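Local coordinates for endonuclease 2 (Arabidopsis thaliana, PDB 4CXP), which cleaves RNA and single-stranded DNA, and double-stranded DNA less efficiently, at internal positions to give 5'-phosphorylated products, using a cluster of three divalent metal ions, at residues 1-6 with 123-128; 10-14 with 35-41; 118-122 with 253-258; 177-181 with 244-248; 193-197 with 248-253. One frame throughout, in Å; residues are numbered along the deposited sequence. Where two conformers were deposited one is given.

In the fold
Contacts 3, 4 and 5 all use helix 233-262, which meets helices 176-187, 190-197 and 111-124 in that order; R253 serves contacts 3 and 5, A248 contacts 4 and 5. Contacts 1 and 2 share helix 3-15, contacts 1 and 3 helix 111-124. Contact 1, whose centre lies about 3 Å from that of the chain, is buried and built on zinc coordination. Contacts 3 and 4 are buried and apolar, without a direct hydrogen bond between their segments; contact 5, also buried, adds an arginine hydrogen bond and two water bridges. Contact 2 is partly buried and relies on a disulfide, amide hydrogen bonds and water. H120 ND1 is hydrogen-bonded to C41 O, tying contact 2 to contact 3.

Contact 1 of 5, residues 1-6 with 123-128. With ZN (zinc ion), chain G; ZN (zinc ion), chain E; SO4 (sulfate ion), chain I.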
# COMPACT_ATOMS: atom_id res chain seq x y z
N TRP A 1 1.43 -3.89 -3.57
CA TRP A 1 2.37 -3.34 -4.58
C TRP A 1 3.56 -4.27 -4.70
O TRP A 1 3.87 -5.01 -3.77
CB TRP A 1 2.91 -1.97 -4.15
CG TRP A 1 1.87 -0.94 -3.81
CD1 TRP A 1 1.44 -0.62 -2.57
CD2 TRP A 1 1.14 -0.10 -4.72
NE1 TRP A 1 0.50 0.37 -2.64
CE2 TRP A 1 0.30 0.71 -3.95
CE3 TRP A 1 1.11 0.04 -6.11
CZ2 TRP A 1 -0.55 1.65 -4.51
CZ3 TRP A 1 0.26 0.98 -6.67
CH2 TRP A 1 -0.55 1.77 -5.87
N GLY A 2 4.26 -4.16 -5.82
CA GLY A 2 5.59 -4.72 -5.95
C GLY A 2 6.64 -3.87 -5.27
O GLY A 2 6.35 -2.94 -4.51
N LYS A 3 7.90 -4.19 -5.55
CA LYS A 3 9.00 -3.59 -4.86
C LYS A 3 9.01 -2.08 -4.95
O LYS A 3 9.25 -1.39 -3.97
CB LYS A 3 10.31 -4.16 -5.42
CG LYS A 3 11.58 -3.51 -4.91
CD LYS A 3 12.80 -4.11 -5.60
CE LYS A 3 14.11 -3.61 -5.04
NZ LYS A 3 14.56 -2.36 -5.71
N GLU A 4 8.79 -1.55 -6.15
CA GLU A 4 8.93 -0.12 -6.36
C GLU A 4 7.89 0.66 -5.56
O GLU A 4 8.20 1.68 -4.96
CB GLU A 4 8.81 0.22 -7.85
CG GLU A 4 9.83 -0.48 -8.75
CD GLU A 4 9.43 -1.89 -9.20
OE1 GLU A 4 8.34 -2.42 -8.83
OE2 GLU A 4 10.22 -2.48 -9.98
N GLY A 5 6.64 0.19 -5.57
CA GLY A 5 5.60 0.89 -4.84
C GLY A 5 5.89 0.95 -3.36
O GLY A 5 5.72 2.00 -2.73
N HIS A 6 6.28 -0.18 -2.76
CA HIS A 6 6.61 -0.17 -1.33
C HIS A 6 7.81 0.71 -1.02
O HIS A 6 7.84 1.39 0.00
CB HIS A 6 6.83 -1.58 -0.79
CG HIS A 6 5.57 -2.35 -0.71
ND1 HIS A 6 4.61 -2.10 0.26
CD2 HIS A 6 5.05 -3.30 -1.51
CE1 HIS A 6 3.56 -2.88 0.03
NE2 HIS A 6 3.80 -3.62 -1.04
N GLY A 123 1.14 0.20 2.99
CA GLY A 123 1.24 0.27 1.56
C GLY A 123 0.18 -0.54 0.84
O GLY A 123 -0.52 -0.03 -0.03
N ASP A 124 0.04 -1.81 1.19
CA ASP A 124 -0.88 -2.68 0.48
C ASP A 124 -2.32 -2.18 0.56
O ASP A 124 -3.06 -2.30 -0.41
CB ASP A 124 -0.77 -4.13 0.95
CG ASP A 124 0.28 -4.94 0.21
OD1 ASP A 124 0.92 -4.37 -0.69
OD2 ASP A 124 0.44 -6.12 0.56
N ILE A 125 -2.75 -1.62 1.70
CA ILE A 125 -4.13 -1.16 1.82
C ILE A 125 -4.41 0.02 0.91
O ILE A 125 -5.57 0.37 0.72
CB ILE A 125 -4.52 -0.89 3.28
CG1 ILE A 125 -6.03 -0.95 3.46
CG2 ILE A 125 -3.92 0.43 3.77
CD1 ILE A 125 -6.44 -0.98 4.92
N HIS A 126 -3.37 0.63 0.34
CA HIS A 126 -3.52 1.70 -0.64
C HIS A 126 -3.51 1.25 -2.09
O HIS A 126 -3.80 2.06 -2.97
CB HIS A 126 -2.47 2.80 -0.40
CG HIS A 126 -2.81 3.69 0.75
ND1 HIS A 126 -2.51 3.41 2.05
CD2 HIS A 126 -3.52 4.84 0.77
CE1 HIS A 126 -3.03 4.35 2.83
NE2 HIS A 126 -3.65 5.24 2.08
N GLN A 127 -3.19 -0.00 -2.36
CA GLN A 127 -3.24 -0.51 -3.73
C GLN A 127 -4.72 -0.83 -4.00
O GLN A 127 -5.29 -1.66 -3.31
CB GLN A 127 -2.34 -1.75 -3.84
CG GLN A 127 -1.74 -2.05 -5.21
CD GLN A 127 -2.71 -2.61 -6.23
OE1 GLN A 127 -3.73 -1.99 -6.53
NE2 GLN A 127 -2.40 -3.77 -6.78
N PRO A 128 -5.38 -0.14 -4.95
CA PRO A 128 -6.82 -0.37 -5.12
C PRO A 128 -7.21 -1.84 -5.25
O PRO A 128 -8.23 -2.26 -4.68
CB PRO A 128 -7.14 0.44 -6.38
CG PRO A 128 -6.15 1.57 -6.32
CD PRO A 128 -4.88 0.92 -5.83
ZN ZN G . 2.47 -4.81 -1.99
ZN ZN E . 1.97 -7.58 0.17
S SO4 I . 1.93 -7.80 -2.65
O1 SO4 I . 3.10 -8.56 -3.24
O2 SO4 I . 1.11 -8.75 -1.68
O3 SO4 I . 1.22 -7.15 -3.83
O4 SO4 I . 2.49 -6.74 -1.75
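W1 grips one zinc (chain G) through its terminal N at 2.1 Å and its carbonyl O at 2.3 Å, a five-membered chelate. Its indole reaches to segment 123-128: W1 NE1 donates to G123 O (2.8 Å), and Q127 CG lies 3.5 Å from the centroid of the six-membered W1 ring, over the face, as a CH-pi contact. G2 is the N-cap of helix 3-15, whose first turn carries the chain to H6. This is the N-terminal metal site of the S1/P1 nuclease family, in which the processed amino terminus is a ligand. H6 NE2 binds the same zinc at 2.0 Å, and D124 OD1 joins at 2.1 Å. D124 OD2 binds the second zinc (chain E, 2.1 Å), which D45, H58 and H120 also hold, so the carboxylate bridges the two ions. O4 of a sulfate ion, probably from the crystallisation liquor, bridges them too, 1.9 Å from the chain G zinc and 2.2 Å from the chain E zinc, beside residues 1-6, which bind substrate.

Contact 2 of 5, residues 10-14 with 35-41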
# COMPACT_ATOMS: atom_id res chain seq x y z
N CYS A 10 7.63 3.84 1.58
CA CYS A 10 8.47 3.87 2.75
C CYS A 10 9.50 5.00 2.72
O CYS A 10 9.85 5.54 3.76
CB CYS A 10 9.12 2.51 2.98
SG CYS A 10 7.94 1.35 3.70
N LYS A 11 9.99 5.38 1.53
CA LYS A 11 10.91 6.52 1.42
C LYS A 11 10.20 7.82 1.79
O LYS A 11 10.73 8.64 2.54
CB LYS A 11 11.50 6.61 0.01
CG LYS A 11 12.58 5.58 -0.26
CD LYS A 11 12.95 5.54 -1.74
CE LYS A 11 14.13 4.63 -2.00
NZ LYS A 11 15.41 5.31 -1.69
N ILE A 12 8.98 8.00 1.28
CA ILE A 12 8.19 9.17 1.65
C ILE A 12 7.96 9.16 3.16
O ILE A 12 8.15 10.17 3.85
CB ILE A 12 6.86 9.21 0.87
CG1 ILE A 12 7.13 9.48 -0.61
CG2 ILE A 12 5.94 10.27 1.46
CD1 ILE A 12 5.91 9.34 -1.48
N ALA A 13 7.54 8.02 3.69
CA ALA A 13 7.20 7.96 5.09
C ALA A 13 8.38 8.29 5.98
O ALA A 13 8.26 9.05 6.94
CB ALA A 13 6.66 6.60 5.46
N GLN A 14 9.55 7.72 5.68
CA GLN A 14 10.64 7.85 6.64
C GLN A 14 11.09 9.31 6.73
O GLN A 14 11.47 9.77 7.80
CB GLN A 14 11.80 6.90 6.34
CG GLN A 14 12.85 6.89 7.45
CD GLN A 14 13.84 5.74 7.35
OE1 GLN A 14 13.99 5.13 6.29
NE2 GLN A 14 14.49 5.41 8.46
N GLY A 35 19.82 1.65 8.40
CA GLY A 35 18.97 2.76 8.79
C GLY A 35 17.79 3.05 7.88
O GLY A 35 17.01 3.95 8.16
N ASP A 36 17.65 2.29 6.78
CA ASP A 36 16.70 2.61 5.70
C ASP A 36 15.49 1.69 5.76
O ASP A 36 15.58 0.52 5.42
CB ASP A 36 17.47 2.47 4.38
CG ASP A 36 16.66 2.85 3.17
OD1 ASP A 36 15.47 3.15 3.28
OD2 ASP A 36 17.24 2.84 2.06
N LEU A 37 14.36 2.23 6.17
CA LEU A 37 13.14 1.46 6.28
C LEU A 37 12.77 0.84 4.93
O LEU A 37 12.31 -0.30 4.86
CB LEU A 37 12.00 2.37 6.77
CG LEU A 37 10.61 1.72 6.88
CD1 LEU A 37 10.59 0.54 7.86
CD2 LEU A 37 9.61 2.78 7.27
N SER A 38 12.95 1.59 3.85
CA SER A 38 12.60 1.13 2.52
C SER A 38 13.37 -0.10 2.08
O SER A 38 12.89 -0.82 1.24
CB SER A 38 12.71 2.25 1.50
OG SER A 38 14.04 2.51 1.12
N SER A 39 14.49 -0.40 2.70
CA SER A 39 15.24 -1.60 2.34
C SER A 39 14.53 -2.88 2.78
O SER A 39 14.86 -3.94 2.30
CB SER A 39 16.64 -1.57 2.90
OG SER A 39 16.63 -1.77 4.28
N LEU A 40 13.54 -2.77 3.67
CA LEU A 40 12.82 -3.92 4.20
C LEU A 40 11.30 -3.83 4.01
O LEU A 40 10.54 -4.59 4.59
CB LEU A 40 13.13 -4.10 5.68
CG LEU A 40 14.50 -4.69 5.95
CD1 LEU A 40 14.83 -4.56 7.42
CD2 LEU A 40 14.58 -6.15 5.52
N CYS A 41 10.86 -2.93 3.14
CA CYS A 41 9.40 -2.78 3.02
C CYS A 41 8.74 -3.85 2.14
O CYS A 41 7.53 -3.83 2.03
CB CYS A 41 8.98 -1.35 2.65
SG CYS A 41 9.06 -0.29 4.12
O HOH W 1 16.20 5.53 0.99
O HOH W 2 12.79 4.52 4.00
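Both ends of the Q14 amide are used on the loop 35-41. Q14 NE2 donates to G35 O (2.9 Å), and Q14 OE1 accepts from the backbone N of L37 (2.9 Å, 160°), so one extended side chain, t at chi1 and chi2, reads a carbonyl and an amide of the loop. G35 O has a second donor in K26. Q14 OE1 also lies 2.7 Å from water 2, which accepts from S38 N at 2.9 Å. Within the loop, D36 organises the 3-10 turn 37-39: D36 OD1 accepts from S38 OG (2.7 Å) and weakly from S38 N (3.0 Å), while S39 OG donates to D36 O (2.8 Å). Water 1 links D36 OD2 (3.1 Å) to K11 NZ (2.8 Å), whose stronger partner is E175. Apolar contact fills the inner side, with C10 CB 3.8 Å from S38 CA and C10 SG 4.2 Å from L37 CG. C41 O is satisfied by the zinc ligand H120. The covalent tie is the disulfide C10 SG–C41 SG (2.0 Å, chi3 -91°), which fastens helix 3-15 to the loop leading toward metal ligand D45, a disulfide-anchored loop beside the trinuclear zinc site.

Contact 3 of 5, residues 118-122 with 253-258; sequences VSHFM and RLAATL. With ZN (zinc ion), chain E.
Two alpha-helical segments, 118-122 and 253-258, run roughly antiparallel; their short axes make 141° between N-to-C directions and approach to 10.1 Å, M122 and L254 CA atoms lying 6.0 Å apart. R253 O lies 4.0 Å from M122 CE and R253 CB 4.2 Å from M122 SD, while the guanidinium leads away to E212. L254 (t, p) is central, its CB 3.8 Å from M122 CG and its CD1 3.8 Å from S119 CA. M122 (t, p, p), its CB directed toward the other helix, runs from L254 to T257. T257 (m) OG1 donates a hydrogen bond to R253 O (2.8 Å) and lies 3.4 Å from M122 CE. L258 (m, t) closes the end, CD2 to V118 CG1 at 4.1 Å. This is helix packing in the core of an S1/P1 nuclease. H120 CB points away; H120 NE2 binds the chain E zinc at 2.2 Å. With no hydrogen bond between segments, adhesion is apolar, leaving metal chemistry to another face of helix 111-124.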
# COMPACT_ATOMS: atom_id res chain seq x y z
N VAL A 118 3.54 -3.35 9.62
CA VAL A 118 2.69 -2.21 9.47
C VAL A 118 3.14 -1.35 8.27
O VAL A 118 2.30 -0.79 7.57
CB VAL A 118 2.54 -1.48 10.81
CG1 VAL A 118 3.70 -0.54 11.05
CG2 VAL A 118 1.22 -0.76 10.86
N SER A 119 4.44 -1.27 8.02
CA SER A 119 4.95 -0.49 6.91
C SER A 119 4.48 -1.07 5.58
O SER A 119 4.01 -0.35 4.71
CB SER A 119 6.47 -0.42 6.98
OG SER A 119 6.87 0.29 8.16
N HIS A 120 4.60 -2.37 5.43
CA HIS A 120 4.16 -3.03 4.21
C HIS A 120 2.64 -2.96 4.06
O HIS A 120 2.14 -2.66 2.98
CB HIS A 120 4.60 -4.50 4.23
CG HIS A 120 4.29 -5.23 2.97
ND1 HIS A 120 5.15 -5.28 1.90
CD2 HIS A 120 3.20 -5.95 2.60
CE1 HIS A 120 4.60 -5.99 0.93
NE2 HIS A 120 3.43 -6.42 1.33
N PHE A 121 1.91 -3.27 5.12
CA PHE A 121 0.45 -3.31 5.04
C PHE A 121 -0.17 -1.93 4.84
O PHE A 121 -1.17 -1.81 4.14
CB PHE A 121 -0.13 -4.03 6.26
CG PHE A 121 0.22 -5.50 6.33
CD1 PHE A 121 0.32 -6.28 5.20
CD2 PHE A 121 0.41 -6.10 7.56
CE1 PHE A 121 0.64 -7.62 5.30
CE2 PHE A 121 0.73 -7.45 7.66
CZ PHE A 121 0.84 -8.20 6.52
N MET A 122 0.42 -0.88 5.42
CA MET A 122 -0.05 0.46 5.11
C MET A 122 0.10 0.73 3.62
O MET A 122 -0.73 1.41 3.01
CB MET A 122 0.70 1.50 5.91
CG MET A 122 0.11 2.90 5.75
SD MET A 122 -1.57 3.06 6.37
CE MET A 122 -1.22 3.16 8.13
N ARG A 253 0.37 8.60 5.22
CA ARG A 253 -0.35 7.93 6.28
C ARG A 253 0.54 6.99 7.08
O ARG A 253 0.35 6.87 8.29
CB ARG A 253 -1.57 7.22 5.70
CG ARG A 253 -2.62 8.23 5.30
CD ARG A 253 -3.63 7.67 4.35
NE ARG A 253 -4.78 8.56 4.21
CZ ARG A 253 -5.75 8.36 3.34
NH1 ARG A 253 -5.63 7.44 2.41
NH2 ARG A 253 -6.84 9.11 3.37
N LEU A 254 1.51 6.34 6.45
CA LEU A 254 2.45 5.54 7.21
C LEU A 254 3.20 6.42 8.20
O LEU A 254 3.30 6.09 9.39
CB LEU A 254 3.40 4.79 6.29
CG LEU A 254 4.47 3.96 7.00
CD1 LEU A 254 3.89 2.99 8.02
CD2 LEU A 254 5.31 3.23 5.97
N ALA A 255 3.70 7.57 7.74
CA ALA A 255 4.42 8.46 8.66
C ALA A 255 3.50 8.97 9.76
O ALA A 255 3.90 9.03 10.93
CB ALA A 255 5.04 9.61 7.92
N ALA A 256 2.28 9.40 9.41
CA ALA A 256 1.40 9.96 10.42
C ALA A 256 1.06 8.92 11.49
O ALA A 256 0.94 9.24 12.67
CB ALA A 256 0.15 10.50 9.78
N THR A 257 0.87 7.69 11.05
CA THR A 257 0.55 6.59 11.96
C THR A 257 1.74 6.28 12.88
O THR A 257 1.56 6.16 14.09
CB THR A 257 0.06 5.37 11.17
OG1 THR A 257 -1.07 5.74 10.39
CG2 THR A 257 -0.29 4.24 12.08
N LEU A 258 2.93 6.15 12.31
CA LEU A 258 4.11 5.92 13.13
C LEU A 258 4.36 7.07 14.10
O LEU A 258 4.74 6.86 15.25
CB LEU A 258 5.35 5.66 12.28
CG LEU A 258 5.30 4.39 11.41
CD1 LEU A 258 6.56 4.28 10.57
CD2 LEU A 258 5.10 3.13 12.23
ZN ZN E . 1.97 -7.58 0.17

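Contact 4 of 5, residues 177-181 with 244-248. With NAG (2-acetamido-2-deoxy-beta-D-glucopyranose), chain D.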
# COMPACT_ATOMS: atom_id res chain seq x y z
N MET A 177 10.58 9.55 -9.27
CA MET A 177 9.17 9.53 -8.92
C MET A 177 8.97 9.96 -7.46
O MET A 177 8.09 10.75 -7.16
CB MET A 177 8.55 8.16 -9.21
CG MET A 177 7.03 8.18 -9.13
SD MET A 177 6.20 6.59 -9.34
CE MET A 177 6.76 6.23 -10.97
N VAL A 178 9.81 9.47 -6.55
CA VAL A 178 9.76 9.88 -5.14
C VAL A 178 9.87 11.37 -5.00
O VAL A 178 9.12 12.01 -4.26
CB VAL A 178 10.94 9.30 -4.34
CG1 VAL A 178 11.06 9.94 -2.95
CG2 VAL A 178 10.71 7.83 -4.24
N ASP A 179 10.87 11.94 -5.67
CA ASP A 179 11.12 13.35 -5.55
C ASP A 179 9.96 14.17 -6.07
O ASP A 179 9.57 15.17 -5.49
CB ASP A 179 12.43 13.71 -6.27
CG ASP A 179 13.68 13.14 -5.57
OD1 ASP A 179 13.58 12.67 -4.41
OD2 ASP A 179 14.75 13.11 -6.20
N ALA A 180 9.35 13.73 -7.17
CA ALA A 180 8.22 14.43 -7.74
C ALA A 180 6.98 14.34 -6.84
O ALA A 180 6.23 15.31 -6.69
CB ALA A 180 7.92 13.90 -9.14
N LEU A 181 6.76 13.18 -6.24
CA LEU A 181 5.67 13.02 -5.28
C LEU A 181 5.88 13.92 -4.06
O LEU A 181 4.94 14.56 -3.60
CB LEU A 181 5.52 11.56 -4.87
CG LEU A 181 5.02 10.62 -5.95
CD1 LEU A 181 5.23 9.19 -5.56
CD2 LEU A 181 3.57 10.89 -6.28
N TYR A 244 -0.11 7.70 -8.45
CA TYR A 244 0.60 8.73 -7.69
C TYR A 244 -0.12 9.08 -6.39
O TYR A 244 0.50 9.18 -5.33
CB TYR A 244 0.77 9.98 -8.52
CG TYR A 244 1.71 9.95 -9.71
CD1 TYR A 244 2.78 9.07 -9.82
CD2 TYR A 244 1.54 10.89 -10.71
CE1 TYR A 244 3.65 9.14 -10.90
CE2 TYR A 244 2.42 10.98 -11.79
CZ TYR A 244 3.47 10.10 -11.86
OH TYR A 244 4.39 10.19 -12.90
N GLN A 245 -1.42 9.30 -6.49
CA GLN A 245 -2.23 9.65 -5.32
C GLN A 245 -2.11 8.59 -4.23
O GLN A 245 -1.92 8.91 -3.06
CB GLN A 245 -3.69 9.81 -5.74
CG GLN A 245 -4.64 10.22 -4.61
CD GLN A 245 -6.03 9.74 -4.90
OE1 GLN A 245 -6.67 10.20 -5.84
NE2 GLN A 245 -6.50 8.79 -4.11
N ARG A 246 -2.27 7.33 -4.61
CA ARG A 246 -2.26 6.26 -3.63
C ARG A 246 -0.90 6.04 -3.01
O ARG A 246 -0.80 5.74 -1.82
CB ARG A 246 -2.78 4.96 -4.24
CG ARG A 246 -4.23 5.00 -4.72
CD ARG A 246 -5.23 5.42 -3.66
NE ARG A 246 -5.47 4.35 -2.71
CZ ARG A 246 -6.26 4.46 -1.64
NH1 ARG A 246 -6.66 5.66 -1.24
NH2 ARG A 246 -6.65 3.37 -1.01
N LEU A 247 0.18 6.20 -3.78
CA LEU A 247 1.52 6.12 -3.24
C LEU A 247 1.78 7.26 -2.25
O LEU A 247 2.34 7.05 -1.18
CB LEU A 247 2.56 6.12 -4.35
CG LEU A 247 2.53 4.92 -5.31
CD1 LEU A 247 3.50 5.16 -6.46
CD2 LEU A 247 2.83 3.61 -4.61
N ALA A 248 1.38 8.47 -2.62
CA ALA A 248 1.56 9.62 -1.75
C ALA A 248 0.73 9.46 -0.47
O ALA A 248 1.22 9.71 0.62
CB ALA A 248 1.19 10.88 -2.48
C1 NAG D . 2.83 16.73 -9.75
C2 NAG D . 2.59 15.54 -10.67
C3 NAG D . 2.61 16.00 -12.13
C4 NAG D . 1.61 17.12 -12.33
C5 NAG D . 1.84 18.23 -11.30
C6 NAG D . 0.80 19.34 -11.37
C7 NAG D . 3.39 13.55 -9.54
C8 NAG D . 4.47 12.53 -9.38
N2 NAG D . 3.56 14.50 -10.45
O3 NAG D . 2.33 14.90 -12.97
O4 NAG D . 1.77 17.62 -13.64
O5 NAG D . 1.79 17.68 -10.00
O6 NAG D . -0.49 18.81 -11.17
O7 NAG D . 2.39 13.52 -8.80
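L181 is the principal bump here. Its side chain pushes into the hollow formed by Y244, L247 and A248: L181 CD2 approaches Y244 O at 3.6 Å, Y244 CB at 3.7 Å and A248 CB at 4.5 Å, while L181 CD1 rests 4.2 Å from L247 CB. One turn earlier, M177 extends past the tyrosine ring, with M177 CG 3.9 Å from Y244 CE1 and M177 SD 4.2 Å from L247 CD1. M177 SD lies at the edge of the Y244 ring, 5.2 Å from its centroid and 83° off the normal, a Met-aromatic contact. Segments 177-181 and 244-248 cross at 82°, with axes 10.9 Å apart at closest approach. In the alpha-helical S1/P1 nuclease fold this joins helix 176-187 to the long C-terminal helix 233-262, with I8 of helix 3-15 also packing against M177 and L181. The acetamido group of an N-acetylglucosamine of the N-linked glycan on N184 fits the outer side: its C7 lies over one face of the Y244 ring, its O7 3.4 Å from Y244 CD2 and its C8 3.6 Å from L181 CD2. Y244 OH is hydrogen-bonded to Y170 OH.

Contact 5 of 5, residues 193-197 with 248-253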
# COMPACT_ATOMS: atom_id res chain seq x y z
N VAL A 193 -3.33 16.71 1.96
CA VAL A 193 -2.39 16.00 2.82
C VAL A 193 -2.80 16.10 4.28
O VAL A 193 -2.70 15.13 5.04
CB VAL A 193 -0.95 16.50 2.56
CG1 VAL A 193 0.02 16.09 3.65
CG2 VAL A 193 -0.46 16.00 1.21
N LYS A 194 -3.26 17.28 4.71
CA LYS A 194 -3.71 17.44 6.08
C LYS A 194 -4.86 16.48 6.40
O LYS A 194 -4.91 15.91 7.49
CB LYS A 194 -4.11 18.89 6.37
CG LYS A 194 -2.93 19.84 6.31
CD LYS A 194 -3.21 21.29 6.62
CE LYS A 194 -1.94 22.12 6.54
N ARG A 195 -5.78 16.32 5.46
CA ARG A 195 -6.85 15.35 5.67
C ARG A 195 -6.34 13.91 5.63
O ARG A 195 -6.81 13.06 6.39
CB ARG A 195 -7.96 15.55 4.65
CG ARG A 195 -8.65 16.90 4.79
CD ARG A 195 -9.92 16.97 4.00
NE ARG A 195 -9.77 16.73 2.57
CZ ARG A 195 -9.53 17.66 1.67
NH1 ARG A 195 -9.20 18.90 2.03
NH2 ARG A 195 -9.54 17.35 0.39
N TRP A 196 -5.39 13.62 4.75
CA TRP A 196 -4.85 12.28 4.69
C TRP A 196 -4.25 11.85 6.02
O TRP A 196 -4.35 10.70 6.39
CB TRP A 196 -3.76 12.19 3.61
CG TRP A 196 -4.22 12.45 2.21
CD1 TRP A 196 -5.51 12.57 1.75
CD2 TRP A 196 -3.38 12.63 1.07
NE1 TRP A 196 -5.51 12.84 0.41
CE2 TRP A 196 -4.20 12.87 -0.03
CE3 TRP A 196 -1.99 12.58 0.88
CZ2 TRP A 196 -3.68 13.06 -1.32
CZ3 TRP A 196 -1.49 12.76 -0.37
CH2 TRP A 196 -2.32 13.01 -1.45
N GLU A 197 -3.59 12.78 6.71
CA GLU A 197 -2.91 12.49 7.97
C GLU A 197 -3.83 12.30 9.15
O GLU A 197 -3.47 11.61 10.09
CB GLU A 197 -1.97 13.61 8.33
CG GLU A 197 -0.82 13.74 7.41
CD GLU A 197 0.06 14.90 7.74
OE1 GLU A 197 -0.47 15.98 8.08
OE2 GLU A 197 1.27 14.74 7.62
N ALA A 248 1.38 8.47 -2.62
CA ALA A 248 1.56 9.62 -1.75
C ALA A 248 0.73 9.46 -0.47
O ALA A 248 1.22 9.71 0.62
CB ALA A 248 1.19 10.88 -2.48
N GLN A 249 -0.53 9.05 -0.61
CA GLN A 249 -1.36 8.80 0.55
C GLN A 249 -0.73 7.75 1.46
O GLN A 249 -0.69 7.91 2.68
CB GLN A 249 -2.75 8.34 0.12
CG GLN A 249 -3.66 9.45 -0.34
CD GLN A 249 -4.98 8.94 -0.87
OE1 GLN A 249 -5.03 8.00 -1.64
NE2 GLN A 249 -6.07 9.57 -0.46
N GLY A 250 -0.25 6.66 0.87
CA GLY A 250 0.36 5.62 1.67
C GLY A 250 1.56 6.13 2.47
O GLY A 250 1.70 5.80 3.64
N GLY A 251 2.43 6.89 1.82
CA GLY A 251 3.59 7.41 2.51
C GLY A 251 3.24 8.38 3.62
O GLY A 251 3.79 8.34 4.71
N VAL A 252 2.32 9.30 3.31
CA VAL A 252 1.87 10.28 4.28
C VAL A 252 1.22 9.59 5.48
O VAL A 252 1.47 9.96 6.63
CB VAL A 252 0.93 11.29 3.59
CG1 VAL A 252 0.15 12.09 4.61
CG2 VAL A 252 1.70 12.21 2.67
N ARG A 253 0.37 8.60 5.22
CA ARG A 253 -0.35 7.93 6.28
C ARG A 253 0.54 6.99 7.08
O ARG A 253 0.35 6.87 8.29
CB ARG A 253 -1.57 7.22 5.70
CG ARG A 253 -2.62 8.23 5.30
CD ARG A 253 -3.63 7.67 4.35
NE ARG A 253 -4.78 8.56 4.21
CZ ARG A 253 -5.75 8.36 3.34
NH1 ARG A 253 -5.63 7.44 2.41
NH2 ARG A 253 -6.84 9.11 3.37
O HOH W 3 -7.56 10.34 5.95
O HOH W 4 2.71 12.35 7.19
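Apolar contact comes first. The W196 side chain is a knob in a hole lined by A248, Q249, V252 and R253, and W196 CZ3 meets A248 CB at 3.9 Å. V252 CG1 touches W196 CB (4.0 Å), V193 CG1 (4.1 Å) and E197 CG (3.4 Å). Q249 CG stands over one face of the W196 indole, 3.5 Å from the centroid of its six-membered ring and 13° off the normal, a CH-pi contact; the guanidinium of R253 has W196 CG over one of its faces. One direct hydrogen bond joins the segments, R253 NE to W196 O (3.1 Å, 159°), which supplies an acceptor near the end of the shorter helix with a donor. Water adds two bridges: water 3 lies 2.9 Å from R195 O and accepts from R253 NH2 (2.9 Å), while water 4 donates to E197 OE2 and V252 O, both at 2.8 Å. The charged ends have further partners, R253 in E212 and E197 in R16. The axes of segments 193-197 and 248-253 cross at 57°, 9.3 Å apart at closest approach, with I185 of helix 176-187 touching V193, A248 and V252, and helix 206-221 reaching Q249 and R253.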